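Local coordinates for prolyl 4-hydroxylase (Phytophthora capsici LT1534, PDB 6IUQ), which probably hydroxylates proline residues to 4-hydroxyproline, as an iron(II)-dependent oxygenase of the 2-oxoglutarate-using superfamily, at residues Gly317-Gln320 and Arg321-Val325. Numbering follows the deposited sequence.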
loop_
_atom_site.group_PDB
_atom_site.type_symbol
_atom_site.label_atom_id
_atom_site.label_comp_id
_atom_site.label_asym_id
_atom_site.label_seq_id
_atom_site.Cartn_x
_atom_site.Cartn_y
_atom_site.Cartn_z
ATOM N N GLY A 317 24.448 8.836 13.735
ATOM C CA GLY A 317 25.490 8.831 12.712
ATOM C C GLY A 317 25.131 7.893 11.558
ATOM O O GLY A 317 25.360 8.194 10.388
ATOM N N PHE A 318 24.531 6.755 11.895
ATOM C CA PHE A 318 24.119 5.792 10.889
ATOM C C PHE A 318 23.012 6.387 10.025
ATOM O O PHE A 318 23.104 6.341 8.806
ATOM C CB PHE A 318 23.667 4.491 11.557
ATOM C CG PHE A 318 23.246 3.418 10.587
ATOM C CD1 PHE A 318 24.088 3.031 9.552
ATOM C CD2 PHE A 318 22.014 2.788 10.720
ATOM C CE1 PHE A 318 23.698 2.051 8.653
ATOM C CE2 PHE A 318 21.621 1.800 9.831
ATOM C CZ PHE A 318 22.462 1.434 8.796
ATOM N N ILE A 319 21.988 6.965 10.660
ATOM C CA ILE A 319 20.880 7.617 9.955
ATOM C C ILE A 319 21.381 8.692 8.993
ATOM O O ILE A 319 20.909 8.790 7.857
ATOM C CB ILE A 319 19.874 8.291 10.938
ATOM C CG1 ILE A 319 19.213 7.283 11.901
ATOM C CG2 ILE A 319 18.815 9.038 10.183
ATOM C CD1 ILE A 319 18.227 6.407 11.294
ATOM N N GLN A 320 22.327 9.507 9.457
ATOM C CA GLN A 320 22.882 10.601 8.648
ATOM C C GLN A 320 23.640 10.089 7.419
ATOM O O GLN A 320 23.590 10.707 6.361
ATOM C CB GLN A 320 23.819 11.494 9.486
ATOM C CG GLN A 320 23.117 12.447 10.461
ATOM C CD GLN A 320 22.675 13.763 9.819
ATOM O OE1 GLN A 320 22.235 13.796 8.670
ATOM N NE2 GLN A 320 22.798 14.860 10.570
ATOM N N ARG A 321 24.358 8.979 7.562
ATOM C CA ARG A 321 25.007 8.341 6.412
ATOM C C ARG A 321 23.976 7.838 5.416
ATOM O O ARG A 321 24.168 7.952 4.210
ATOM C CB ARG A 321 25.910 7.188 6.854
ATOM C CG ARG A 321 27.141 7.664 7.590
ATOM C CD ARG A 321 28.290 6.715 7.403
ATOM N NE ARG A 321 29.478 7.203 8.093
ATOM C CZ ARG A 321 30.441 7.910 7.515
ATOM N NH1 ARG A 321 30.367 8.218 6.224
ATOM N NH2 ARG A 321 31.478 8.309 8.233
ATOM N N LEU A 322 22.872 7.294 5.913
ATOM C CA LEU A 322 21.803 6.872 5.012
ATOM C C LEU A 322 21.195 8.071 4.329
ATOM O O LEU A 322 20.871 8.011 3.146
ATOM C CB LEU A 322 20.729 6.080 5.757
ATOM C CG LEU A 322 21.257 4.802 6.419
ATOM C CD1 LEU A 322 20.143 4.092 7.147
ATOM C CD2 LEU A 322 21.892 3.890 5.385
ATOM N N ARG A 323 21.039 9.170 5.056
ATOM C CA ARG A 323 20.472 10.372 4.454
ATOM C C ARG A 323 21.403 10.904 3.368
ATOM O O ARG A 323 20.950 11.391 2.339
ATOM C CB ARG A 323 20.203 11.433 5.517
ATOM C CG ARG A 323 19.026 11.073 6.402
ATOM C CD ARG A 323 18.906 12.014 7.571
ATOM N NE ARG A 323 18.892 13.382 7.090
ATOM C CZ ARG A 323 17.803 14.047 6.720
ATOM N NH1 ARG A 323 16.600 13.478 6.788
ATOM N NH2 ARG A 323 17.918 15.294 6.290
ATOM N N ASP A 324 22.709 10.773 3.584
ATOM C CA ASP A 324 23.699 11.143 2.571
ATOM C C ASP A 324 23.608 10.285 1.290
ATOM O O ASP A 324 23.753 10.792 0.179
ATOM C CB ASP A 324 25.099 11.044 3.163
ATOM C CG ASP A 324 25.460 12.253 4.015
ATOM O OD1 ASP A 324 25.037 13.373 3.652
ATOM O OD2 ASP A 324 26.157 12.078 5.048
ATOM N N VAL A 325 23.380 8.987 1.449
ATOM C CA VAL A 325 23.173 8.099 0.311
ATOM C C VAL A 325 21.943 8.524 -0.487
ATOM O O VAL A 325 21.949 8.554 -1.719
ATOM C CB VAL A 325 22.989 6.645 0.761
ATOM C CG1 VAL A 325 22.591 5.786 -0.419
ATOM C CG2 VAL A 325 24.266 6.120 1.421
#
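Leu322 lays its CD1 methyl over one face of the Phe318 ring, one helical turn back. The methyl sits 4.1 Å from the ring centroid in a CH-pi contact, 22° off the ring normal. It is shifted toward the rim, so that CD1 comes nearest to CE2 of Phe318, at 3.8 Å. The ring can take this place because its CG stands anti to the backbone N (chi1 -179°), beside its own carbonyl carbon, which swings it along the helix toward the next turn. This is the tight side: Phe257, Leu258 and Leu261 of helix 254-262 meet the pair, and Leu270 touches Phe318, Ile319 and Leu322 alike. Beside it, the CG2 methyl of buried Ile319 rests on the aliphatic part of Arg323, 4.0 Å from its CD.

Both segments lie on helix 313-328, the last helix of the model, in the helical region that follows the iron-bearing double-stranded beta-helix core. The Phe318/Leu322 and Ile319/Arg323 pairs are i to i+4 neighbours, as are the four consecutive main-chain bonds, from Arg321 N to Gly317 O, 3.1 Å long, to Asp324 N to Gln320 O at 2.9 Å.

Gln320 and Arg323, an i to i+3 pair, mark the transition. The Gln320 chain bends at chi2 and brings OE1 to the guanidinium edge, but OE1 stays 3.7 Å from Arg323 NE, and the two planes are turned 67° apart. Arg323 has its stronger partner in Glu277, a salt bridge through NH2, and NH1 adds a weak hydrogen bond to Gly273 O. The solvent side belongs to Arg321 and Asp324. Exposed Arg321 packs its CG 3.4 Å from Gly317 O, while its extended outer chain leads away from the preceding turn. The Asp324 carboxylate turns back beside Gln320 O, with OD2 at 3.2 Å, two acceptors without a bond.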